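Long-range contacts in putative cytochrome P450 120 (Synechocystis sp., PDB 2VE3), which binds heme and retinoic acid and probably works as a cytochrome P450 monooxygenase: residues Ile142-Leu147 with Ala262-Cys267; Gly126-Tyr131 with Arg148-Asp153; Trp414-Gly419 with Leu436-His441; Gln309-Leu314 with Glu360-Glu365. One frame throughout, in Å; residues are numbered along the deposited sequence.

Contact 1 of 4, residues Ile142-Leu147 with Ala262-Cys267; sequences IWYPQL and ALSSFC
The sulfur of C267 settles on the indole of W143, with SG 3.7 Å from the centre of the six-membered ring and 15° off the normal, a Cys sulfur-aromatic contact. CZ3 of W143 lies 3.6 Å from that SG and also meets C267 CB. L147 supplies the main bump: its CD1 enters the hollow bounded by L263, S264 and C267, coming within 3.6 Å of S264 CA, while CD2 faces L263 CB. The same L147 CD1 also lies over the ring face of W143 that carries the sulfur. S264 offers only a low profile. With CG anti to the backbone N (chi1 -180°), Y144 brings the edge of its ring to S264, CD1 3.8 Å from CB. Beyond this apolar edge the hydroxyls turn to other partners, Y144 OH to R148 and S264 OG to T260 and S261. An alanine at W143 would probably open a gap beneath C267 SG and leave L147 CD1 without the ring face it lies over. With axes 10.0 Å apart at 143°, the segments show helix E meeting the long helix I, as in the helical core of cytochromes P450.

Contact 2 of 4, residues Gly126-Tyr131 with Arg148-Asp153; sequences GIVQGY and RRMTFD
Y131 lays one face of its ring against M150 and turns its hydroxyl to D153, and these two directions organise the contact. M150 CB stands over the centre of the Y131 ring, 3.8 Å from it, in a CH-pi contact. The chain of M150 leaves with CG anti to the backbone N (chi1 -175°), and this CG comes within 3.6 Å of Y131 CD1. Farther out, SD is 5.3 Å from the ring centre and oblique to it, a more distant Met-aromatic contact, and the same sulfur meets V128 CG2 at 4.1 Å.

The polar end is set quite differently. D153 crosses Y131 at about a right angle, ring and carboxylate planes 69° apart. Y131 OH donates to D153 OD2 over 2.6 Å; the oxygen lies near the ring plane, at its edge, whereas the hydroxyl comes from above the carboxylate plane. M150 against the face probably limits turning of the ring, and the bond to D153 fixes where its hydroxyl end lies. I127 completes the interface obliquely, its CG2 4.1 Å from D153 CB and its CD1 3.8 Å from D153 O.

Segments 126-131 and 148-153, on helices 121-137 and 143-159, run nearly antiparallel, their axes coming within 10.0 Å at 162°. The helices correspond to D and E of the P450 fold. M150 reaches past this pair to L263 of helix 241-272 and F404 of helix 394-411, while the ring of W135 meets that of Y131 from within helix 121-137.

Contact 3 of 4, residues Trp414-Gly419 with Leu436-His441; sequences WTLLPG and LRVKLH
T415 and K439 form the hydrogen-bonded pair at the middle of this antiparallel contact. T415 N donates to K439 O and K439 N to T415 O, each over 3.0 Å; the first is the straighter, at 164° against 154°. A third bond joins L417 N to R437 O, beyond the last strand residue L416, and carries the pairing into the turn. R437 O also accepts from Q420 NE2, which binds L417 O as well.

Weaker CA-H...O contacts fill in between these bonds. V438 CA lies 3.1 Å from T415 O, and W414 CA approaches K439 O.

Apolar packing covers the face bearing W414, L416, V438 and L440. W414 CB meets L440 CD2 at 3.4 Å. L416 holds CG anti to the carbonyl carbon (chi1 -53°), and from there CD2 touches two partners, L436 CD2 at 3.6 Å and V438 CG1 at 3.7 Å. On the other side L417 crosses K439 at about a right angle, aliphatic carbon to aliphatic carbon, CD2 4.0 Å from CD.

Two polar groups find partners beyond the pair. W414 NE1 turns inward, to C267 O of helix 241-272; R437 forms a salt bridge with E140 of the neighbouring edge strand.

The chemistry thus divides between backbone and side chains. Backbone bonds fix the register of strands 412-416 and 437-442, the latter also bonded to strand 140-142, while the W414 face presents hydrocarbon and indole to helices 143-159 and 241-272.

Contact 4 of 4, residues Gln309-Leu314 with Glu360-Glu365; sequences QEVLRL and EKFDPE
E310 OE2 accepts the backbone N-H of D363 over 2.8 Å, almost straight at 174°, and this buried carboxylate is the tight end of the contact. R313, one helical turn on, grips it side-on: NE binds OE1 at 2.9 Å and NH2 binds OE2 at 2.7 Å. R313 uses the syn side of OE2 and D363 the anti side, from opposite faces of the carboxylate plane. Next to this polar knot F362 packs against the helix. With CG anti to the backbone N (chi1 174°), E310 sets CG 3.6 Å from F362 CD1, and F362 CE1 meets V311 CG2 at 3.7 Å. E310 and R313 form the ExxR motif of helix K, and R366, which also bridges to E310 OE2, completes the Glu-Arg-Arg triad characteristic of cytochromes P450. An alanine at E310 would probably leave R313 and R366 without their shared counter-charge and the amide of D363 without its acceptor. Toward solvent the fit slackens. L314 still lays CD2 against F362 CB, but its CD1 reaches only the backbone of E360, 3.9 Å from the carbonyl O. CB of E360 and of K361 is directed away from the helix, and the two side chains approach each other in a long salt bridge, K361 NZ 3.8 Å from E360 OE2.

Contact 1 is the most deeply buried of the four and touches each of the others. It shares helix 143-159 with contact 2, where L263 CD1 packs on M150 CE, 3.4 Å away. Toward contact 3 a probable hydrogen bond runs from W143 N to L436 O, and the sheet lies against both helices of contact 1. S265 meets V311 of contact 4 through carbon alone. Contacts 2, 3 and 4 are all partly buried. Chemistry follows place: sulfur and hydrocarbon in contact 1, a ring face over methionine joined to a hydroxyl-carboxylate bond in contact 2, backbone pairing in contact 3, farthest from the chain's centre, and an ion-pair network in contact 4, whose helix also touches the heme through L312.

Contact 1 of 4, residues Ile142-Leu147 with Ala262-Cys267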
# COMPACT_ATOMS: atom_id res chain seq x y z
N ILE A 142 -3.11 2.77 -22.52
CA ILE A 142 -4.05 2.58 -21.41
C ILE A 142 -3.21 2.18 -20.18
O ILE A 142 -2.91 1.00 -19.99
CB ILE A 142 -5.13 1.51 -21.74
CG1 ILE A 142 -5.87 1.89 -23.03
CG2 ILE A 142 -6.09 1.31 -20.56
CD1 ILE A 142 -6.94 0.87 -23.48
N TRP A 143 -2.82 3.18 -19.38
CA TRP A 143 -1.68 3.01 -18.46
C TRP A 143 -1.91 2.13 -17.24
O TRP A 143 -1.03 1.36 -16.87
CB TRP A 143 -1.12 4.35 -17.96
CG TRP A 143 0.37 4.41 -17.93
CD1 TRP A 143 1.23 3.36 -17.98
CD2 TRP A 143 1.17 5.60 -17.82
NE1 TRP A 143 2.54 3.82 -17.94
CE2 TRP A 143 2.52 5.19 -17.84
CE3 TRP A 143 0.88 6.97 -17.73
CZ2 TRP A 143 3.58 6.10 -17.77
CZ3 TRP A 143 1.94 7.88 -17.67
CH2 TRP A 143 3.27 7.44 -17.69
N TYR A 144 -3.07 2.26 -16.60
CA TYR A 144 -3.24 1.58 -15.33
C TYR A 144 -2.89 0.06 -15.38
O TYR A 144 -2.07 -0.39 -14.59
CB TYR A 144 -4.60 1.90 -14.69
CG TYR A 144 -4.78 1.19 -13.36
CD1 TYR A 144 -4.13 1.65 -12.20
CD2 TYR A 144 -5.58 0.04 -13.26
CE1 TYR A 144 -4.25 0.99 -10.99
CE2 TYR A 144 -5.73 -0.62 -12.05
CZ TYR A 144 -5.06 -0.14 -10.92
OH TYR A 144 -5.21 -0.81 -9.73
N PRO A 145 -3.46 -0.72 -16.34
CA PRO A 145 -3.17 -2.16 -16.47
C PRO A 145 -1.71 -2.47 -16.78
O PRO A 145 -1.19 -3.51 -16.38
CB PRO A 145 -4.03 -2.59 -17.68
CG PRO A 145 -5.07 -1.55 -17.80
CD PRO A 145 -4.44 -0.28 -17.36
N GLN A 146 -1.06 -1.55 -17.50
CA GLN A 146 0.38 -1.62 -17.77
C GLN A 146 1.23 -1.46 -16.51
O GLN A 146 2.20 -2.18 -16.33
CB GLN A 146 0.78 -0.56 -18.79
CG GLN A 146 0.32 -0.84 -20.21
CD GLN A 146 0.81 -2.17 -20.76
OE1 GLN A 146 2.03 -2.43 -20.82
NE2 GLN A 146 -0.13 -3.00 -21.18
N LEU A 147 0.87 -0.48 -15.68
CA LEU A 147 1.56 -0.25 -14.41
C LEU A 147 1.44 -1.48 -13.51
O LEU A 147 2.39 -1.81 -12.82
CB LEU A 147 1.00 0.98 -13.70
CG LEU A 147 1.32 2.34 -14.37
CD1 LEU A 147 0.39 3.41 -13.83
CD2 LEU A 147 2.78 2.76 -14.20
N ALA A 262 0.26 3.98 -6.03
CA ALA A 262 1.15 5.13 -5.88
C ALA A 262 1.62 5.67 -7.24
O ALA A 262 1.64 6.88 -7.46
CB ALA A 262 2.34 4.81 -4.97
N LEU A 263 1.97 4.76 -8.16
CA LEU A 263 2.52 5.17 -9.47
C LEU A 263 1.47 5.64 -10.46
O LEU A 263 1.78 6.50 -11.27
CB LEU A 263 3.37 4.07 -10.12
CG LEU A 263 4.50 3.41 -9.33
CD1 LEU A 263 5.20 2.43 -10.26
CD2 LEU A 263 5.49 4.40 -8.70
N SER A 264 0.26 5.05 -10.44
CA SER A 264 -0.85 5.62 -11.22
C SER A 264 -1.19 7.01 -10.69
O SER A 264 -1.45 7.92 -11.49
CB SER A 264 -2.12 4.75 -11.24
OG SER A 264 -2.51 4.35 -9.95
N SER A 265 -1.18 7.17 -9.36
CA SER A 265 -1.39 8.49 -8.74
C SER A 265 -0.35 9.50 -9.20
O SER A 265 -0.72 10.61 -9.54
CB SER A 265 -1.39 8.41 -7.22
OG SER A 265 -2.44 7.56 -6.78
N PHE A 266 0.93 9.11 -9.20
CA PHE A 266 2.02 9.98 -9.67
C PHE A 266 1.86 10.34 -11.14
O PHE A 266 2.14 11.47 -11.57
CB PHE A 266 3.39 9.30 -9.45
CG PHE A 266 4.55 10.08 -10.01
CD1 PHE A 266 5.21 11.03 -9.22
CD2 PHE A 266 4.98 9.89 -11.32
CE1 PHE A 266 6.27 11.77 -9.73
CE2 PHE A 266 6.04 10.64 -11.86
CZ PHE A 266 6.68 11.58 -11.04
N CYS A 267 1.44 9.35 -11.93
CA CYS A 267 1.21 9.57 -13.36
C CYS A 267 -0.01 10.44 -13.56
O CYS A 267 -0.02 11.29 -14.45
CB CYS A 267 1.03 8.24 -14.09
SG CYS A 267 2.47 7.21 -14.16

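Contact 2 of 4, residues Gly126-Tyr131 with Arg148-Asp153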
# COMPACT_ATOMS: atom_id res chain seq x y z
N GLY A 126 16.32 -1.88 -14.74
CA GLY A 126 16.25 -2.66 -15.97
C GLY A 126 14.81 -3.04 -16.32
O GLY A 126 14.43 -2.99 -17.49
N ILE A 127 14.02 -3.42 -15.32
CA ILE A 127 12.60 -3.72 -15.54
C ILE A 127 11.87 -2.42 -15.91
O ILE A 127 11.06 -2.40 -16.84
CB ILE A 127 11.92 -4.40 -14.31
CG1 ILE A 127 12.49 -5.81 -14.09
CG2 ILE A 127 10.40 -4.49 -14.49
CD1 ILE A 127 12.42 -6.30 -12.63
N VAL A 128 12.18 -1.34 -15.18
CA VAL A 128 11.51 -0.04 -15.38
C VAL A 128 11.71 0.55 -16.80
O VAL A 128 10.73 0.84 -17.50
CB VAL A 128 11.82 0.95 -14.23
CG1 VAL A 128 11.40 2.35 -14.57
CG2 VAL A 128 11.06 0.51 -12.98
N GLN A 129 12.96 0.67 -17.22
CA GLN A 129 13.32 1.15 -18.56
C GLN A 129 12.76 0.29 -19.69
O GLN A 129 12.37 0.81 -20.73
CB GLN A 129 14.84 1.22 -18.72
CG GLN A 129 15.54 2.17 -17.79
CD GLN A 129 15.35 3.62 -18.17
OE1 GLN A 129 14.24 4.14 -18.10
NE2 GLN A 129 16.44 4.28 -18.55
N GLY A 130 12.75 -1.02 -19.48
CA GLY A 130 12.16 -1.94 -20.45
C GLY A 130 10.72 -1.56 -20.78
O GLY A 130 10.34 -1.52 -21.94
N TYR A 131 9.93 -1.28 -19.75
CA TYR A 131 8.52 -0.93 -19.94
C TYR A 131 8.34 0.44 -20.58
O TYR A 131 7.47 0.60 -21.42
CB TYR A 131 7.74 -0.99 -18.62
CG TYR A 131 7.26 -2.37 -18.28
CD1 TYR A 131 8.04 -3.22 -17.49
CD2 TYR A 131 6.04 -2.85 -18.75
CE1 TYR A 131 7.62 -4.49 -17.18
CE2 TYR A 131 5.61 -4.13 -18.44
CZ TYR A 131 6.41 -4.94 -17.65
OH TYR A 131 6.01 -6.20 -17.32
N ARG A 148 0.29 -2.16 -13.57
CA ARG A 148 0.05 -3.41 -12.84
C ARG A 148 0.97 -4.53 -13.31
O ARG A 148 1.43 -5.33 -12.50
CB ARG A 148 -1.41 -3.86 -12.94
CG ARG A 148 -2.37 -3.00 -12.15
CD ARG A 148 -3.73 -3.65 -11.97
NE ARG A 148 -3.68 -4.77 -11.05
CZ ARG A 148 -3.75 -4.67 -9.72
NH1 ARG A 148 -3.88 -3.48 -9.14
NH2 ARG A 148 -3.68 -5.78 -8.97
N ARG A 149 1.24 -4.58 -14.62
CA ARG A 149 2.17 -5.59 -15.15
C ARG A 149 3.58 -5.33 -14.66
O ARG A 149 4.24 -6.23 -14.17
CB ARG A 149 2.12 -5.67 -16.68
CG ARG A 149 0.78 -6.16 -17.23
CD ARG A 149 0.91 -6.87 -18.59
NE ARG A 149 0.84 -8.33 -18.44
CZ ARG A 149 -0.29 -9.05 -18.46
NH1 ARG A 149 -1.47 -8.45 -18.63
NH2 ARG A 149 -0.24 -10.36 -18.30
N MET A 150 4.02 -4.07 -14.77
CA MET A 150 5.35 -3.66 -14.34
C MET A 150 5.60 -3.90 -12.85
O MET A 150 6.58 -4.56 -12.51
CB MET A 150 5.59 -2.19 -14.67
CG MET A 150 7.02 -1.70 -14.34
SD MET A 150 7.17 0.10 -14.29
CE MET A 150 6.10 0.49 -12.92
N THR A 151 4.73 -3.39 -11.98
CA THR A 151 4.99 -3.46 -10.54
C THR A 151 5.02 -4.90 -10.06
O THR A 151 5.81 -5.23 -9.18
CB THR A 151 4.00 -2.66 -9.65
OG1 THR A 151 2.68 -3.20 -9.77
CG2 THR A 151 4.02 -1.19 -9.99
N PHE A 152 4.15 -5.75 -10.61
CA PHE A 152 4.21 -7.19 -10.32
C PHE A 152 5.57 -7.76 -10.73
O PHE A 152 6.19 -8.48 -9.96
CB PHE A 152 3.07 -8.01 -10.93
CG PHE A 152 3.09 -9.47 -10.51
CD1 PHE A 152 2.75 -9.83 -9.21
CD2 PHE A 152 3.52 -10.46 -11.38
CE1 PHE A 152 2.82 -11.17 -8.79
CE2 PHE A 152 3.58 -11.79 -10.98
CZ PHE A 152 3.23 -12.14 -9.69
N ASP A 153 6.01 -7.43 -11.94
CA ASP A 153 7.30 -7.86 -12.47
C ASP A 153 8.48 -7.48 -11.57
O ASP A 153 9.40 -8.27 -11.42
CB ASP A 153 7.54 -7.29 -13.87
CG ASP A 153 6.92 -8.14 -14.96
OD1 ASP A 153 5.94 -8.87 -14.67
OD2 ASP A 153 7.41 -8.07 -16.11

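Contact 3 of 4, residues Trp414-Gly419 with Leu436-His441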
# COMPACT_ATOMS: atom_id res chain seq x y z
N TRP A 414 4.14 13.63 -20.87
CA TRP A 414 2.92 12.90 -21.20
C TRP A 414 1.65 13.73 -21.06
O TRP A 414 1.59 14.73 -20.31
CB TRP A 414 2.84 11.57 -20.43
CG TRP A 414 2.69 11.69 -18.93
CD1 TRP A 414 1.54 11.52 -18.21
CD2 TRP A 414 3.73 11.96 -17.97
NE1 TRP A 414 1.79 11.67 -16.88
CE2 TRP A 414 3.12 11.96 -16.70
CE3 TRP A 414 5.11 12.21 -18.06
CZ2 TRP A 414 3.84 12.19 -15.52
CZ3 TRP A 414 5.83 12.44 -16.89
CH2 TRP A 414 5.19 12.43 -15.64
N THR A 415 0.65 13.30 -21.80
CA THR A 415 -0.64 13.96 -21.84
C THR A 415 -1.72 12.97 -21.46
O THR A 415 -1.80 11.87 -22.01
CB THR A 415 -0.94 14.49 -23.27
OG1 THR A 415 0.21 15.18 -23.77
CG2 THR A 415 -2.11 15.45 -23.27
N LEU A 416 -2.55 13.40 -20.52
CA LEU A 416 -3.76 12.68 -20.14
C LEU A 416 -4.86 13.00 -21.15
O LEU A 416 -5.39 14.11 -21.17
CB LEU A 416 -4.21 13.08 -18.73
CG LEU A 416 -3.22 13.00 -17.55
CD1 LEU A 416 -3.91 13.42 -16.28
CD2 LEU A 416 -2.66 11.61 -17.36
N LEU A 417 -5.23 12.01 -21.96
CA LEU A 417 -6.19 12.21 -23.05
C LEU A 417 -7.51 12.84 -22.60
O LEU A 417 -8.02 12.53 -21.51
CB LEU A 417 -6.43 10.91 -23.83
CG LEU A 417 -5.17 10.33 -24.48
CD1 LEU A 417 -5.53 9.20 -25.43
CD2 LEU A 417 -4.37 11.40 -25.21
N PRO A 418 -8.02 13.79 -23.41
CA PRO A 418 -9.28 14.45 -23.10
C PRO A 418 -10.46 13.49 -23.15
O PRO A 418 -10.39 12.44 -23.82
CB PRO A 418 -9.40 15.53 -24.19
CG PRO A 418 -7.98 15.74 -24.66
CD PRO A 418 -7.40 14.34 -24.62
N GLY A 419 -11.50 13.83 -22.40
CA GLY A 419 -12.68 12.98 -22.29
C GLY A 419 -12.33 11.57 -21.83
O GLY A 419 -12.48 10.62 -22.59
N LEU A 436 -6.48 5.45 -16.97
CA LEU A 436 -5.39 6.39 -17.25
C LEU A 436 -4.89 6.33 -18.68
O LEU A 436 -3.82 5.77 -18.96
CB LEU A 436 -4.23 6.20 -16.27
CG LEU A 436 -3.74 7.33 -15.36
CD1 LEU A 436 -2.24 7.17 -15.16
CD2 LEU A 436 -4.12 8.74 -15.80
N ARG A 437 -5.65 6.93 -19.59
CA ARG A 437 -5.28 6.94 -21.00
C ARG A 437 -4.34 8.10 -21.25
O ARG A 437 -4.66 9.25 -20.94
CB ARG A 437 -6.53 7.07 -21.87
CG ARG A 437 -7.54 5.96 -21.64
CD ARG A 437 -8.77 6.09 -22.54
NE ARG A 437 -9.56 4.86 -22.48
CZ ARG A 437 -9.27 3.76 -23.17
NH1 ARG A 437 -8.23 3.74 -23.99
NH2 ARG A 437 -10.03 2.67 -23.05
N VAL A 438 -3.17 7.79 -21.79
CA VAL A 438 -2.09 8.77 -22.00
C VAL A 438 -1.44 8.62 -23.38
O VAL A 438 -1.62 7.61 -24.05
CB VAL A 438 -0.97 8.62 -20.93
CG1 VAL A 438 -1.53 8.87 -19.53
CG2 VAL A 438 -0.29 7.24 -21.02
N LYS A 439 -0.72 9.65 -23.80
CA LYS A 439 0.28 9.54 -24.86
C LYS A 439 1.56 10.03 -24.23
O LYS A 439 1.56 11.08 -23.58
CB LYS A 439 -0.07 10.41 -26.06
CG LYS A 439 -0.86 9.68 -27.15
CD LYS A 439 -1.63 10.65 -28.03
CE LYS A 439 -2.74 9.92 -28.79
NZ LYS A 439 -3.68 10.90 -29.39
N LEU A 440 2.65 9.27 -24.40
CA LEU A 440 3.96 9.74 -23.98
C LEU A 440 4.66 10.44 -25.15
O LEU A 440 4.59 9.97 -26.29
CB LEU A 440 4.83 8.59 -23.44
CG LEU A 440 4.36 7.65 -22.32
CD1 LEU A 440 5.55 6.88 -21.74
CD2 LEU A 440 3.60 8.34 -21.20
N HIS A 441 5.31 11.56 -24.88
CA HIS A 441 6.11 12.22 -25.90
C HIS A 441 7.57 12.15 -25.48
O HIS A 441 7.93 12.64 -24.41
CB HIS A 441 5.70 13.69 -26.08
CG HIS A 441 4.31 14.00 -25.62
ND1 HIS A 441 4.06 14.85 -24.57
CD2 HIS A 441 3.10 13.59 -26.08
CE1 HIS A 441 2.75 14.94 -24.38
NE2 HIS A 441 2.15 14.18 -25.28

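Contact 4 of 4, residues Gln309-Leu314 with Glu360-Glu365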
# COMPACT_ATOMS: atom_id res chain seq x y z
N GLN A 309 5.99 12.69 -1.20
CA GLN A 309 5.23 12.89 0.04
C GLN A 309 3.80 13.40 -0.24
O GLN A 309 2.84 12.97 0.41
CB GLN A 309 5.93 13.89 0.99
CG GLN A 309 7.27 13.42 1.65
CD GLN A 309 7.07 12.39 2.74
OE1 GLN A 309 6.74 11.22 2.47
NE2 GLN A 309 7.29 12.80 3.98
N GLU A 310 3.68 14.32 -1.19
CA GLU A 310 2.40 14.96 -1.50
C GLU A 310 1.46 14.10 -2.38
O GLU A 310 0.23 14.17 -2.21
CB GLU A 310 2.63 16.37 -2.08
CG GLU A 310 1.38 17.11 -2.57
CD GLU A 310 0.36 17.43 -1.49
OE1 GLU A 310 0.46 16.91 -0.36
OE2 GLU A 310 -0.57 18.22 -1.78
N VAL A 311 2.03 13.31 -3.28
CA VAL A 311 1.24 12.28 -4.01
C VAL A 311 0.56 11.34 -3.00
O VAL A 311 -0.66 11.18 -3.03
CB VAL A 311 2.11 11.47 -5.04
CG1 VAL A 311 1.37 10.26 -5.54
CG2 VAL A 311 2.50 12.33 -6.23
N LEU A 312 1.35 10.75 -2.10
CA LEU A 312 0.85 9.83 -1.05
C LEU A 312 -0.13 10.51 -0.10
O LEU A 312 -1.00 9.84 0.50
CB LEU A 312 2.02 9.24 -0.23
CG LEU A 312 3.06 8.35 -0.94
CD1 LEU A 312 4.16 7.92 0.01
CD2 LEU A 312 2.44 7.14 -1.64
N ARG A 313 0.02 11.83 0.08
CA ARG A 313 -0.85 12.59 0.94
C ARG A 313 -2.21 12.71 0.26
O ARG A 313 -3.23 12.34 0.83
CB ARG A 313 -0.25 13.98 1.24
CG ARG A 313 -0.84 14.71 2.45
CD ARG A 313 -2.17 15.44 2.13
NE ARG A 313 -2.08 16.34 0.96
CZ ARG A 313 -3.11 16.99 0.41
NH1 ARG A 313 -4.33 16.86 0.91
NH2 ARG A 313 -2.92 17.75 -0.64
N LEU A 314 -2.21 13.24 -0.96
CA LEU A 314 -3.43 13.50 -1.71
C LEU A 314 -4.18 12.22 -2.07
O LEU A 314 -5.40 12.15 -1.92
CB LEU A 314 -3.16 14.36 -2.96
CG LEU A 314 -4.37 14.83 -3.79
CD1 LEU A 314 -5.43 15.57 -2.96
CD2 LEU A 314 -3.94 15.68 -4.98
N GLU A 360 -7.85 19.58 -1.31
CA GLU A 360 -8.08 18.96 -2.60
C GLU A 360 -6.95 19.30 -3.56
O GLU A 360 -6.86 18.72 -4.65
CB GLU A 360 -9.44 19.39 -3.16
CG GLU A 360 -9.48 20.82 -3.75
CD GLU A 360 -9.63 21.91 -2.69
OE1 GLU A 360 -9.97 21.61 -1.52
OE2 GLU A 360 -9.42 23.10 -3.05
N LYS A 361 -6.08 20.22 -3.16
CA LYS A 361 -5.03 20.74 -4.05
C LYS A 361 -3.70 20.04 -3.87
O LYS A 361 -3.24 19.82 -2.75
CB LYS A 361 -4.87 22.25 -3.90
CG LYS A 361 -6.09 23.06 -4.32
CD LYS A 361 -5.66 24.42 -4.85
CE LYS A 361 -6.72 25.05 -5.74
NZ LYS A 361 -7.66 25.91 -4.99
N PHE A 362 -3.10 19.69 -4.99
CA PHE A 362 -1.80 19.04 -5.07
C PHE A 362 -0.71 20.10 -4.93
O PHE A 362 -0.44 20.85 -5.88
CB PHE A 362 -1.69 18.27 -6.39
CG PHE A 362 -0.38 17.56 -6.58
CD1 PHE A 362 -0.05 16.45 -5.80
CD2 PHE A 362 0.52 17.98 -7.55
CE1 PHE A 362 1.16 15.80 -5.96
CE2 PHE A 362 1.74 17.32 -7.72
CZ PHE A 362 2.06 16.22 -6.92
N ASP A 363 -0.07 20.15 -3.76
CA ASP A 363 0.96 21.15 -3.48
C ASP A 363 2.17 20.60 -2.70
O ASP A 363 2.13 20.50 -1.49
CB ASP A 363 0.34 22.34 -2.73
CG ASP A 363 1.36 23.39 -2.30
OD1 ASP A 363 2.40 23.57 -3.00
OD2 ASP A 363 1.09 24.03 -1.26
N PRO A 364 3.23 20.19 -3.42
CA PRO A 364 4.51 19.77 -2.86
C PRO A 364 5.16 20.72 -1.82
O PRO A 364 5.88 20.25 -0.93
CB PRO A 364 5.38 19.65 -4.11
CG PRO A 364 4.42 19.21 -5.15
CD PRO A 364 3.21 20.05 -4.88
N GLU A 365 4.90 22.03 -1.94
CA GLU A 365 5.44 23.05 -1.03
C GLU A 365 4.99 22.90 0.42
O GLU A 365 5.46 23.62 1.27
CB GLU A 365 5.08 24.47 -1.51
CG GLU A 365 5.51 24.80 -2.93
CD GLU A 365 7.01 24.78 -3.12
OE1 GLU A 365 7.72 25.44 -2.33
OE2 GLU A 365 7.48 24.12 -4.05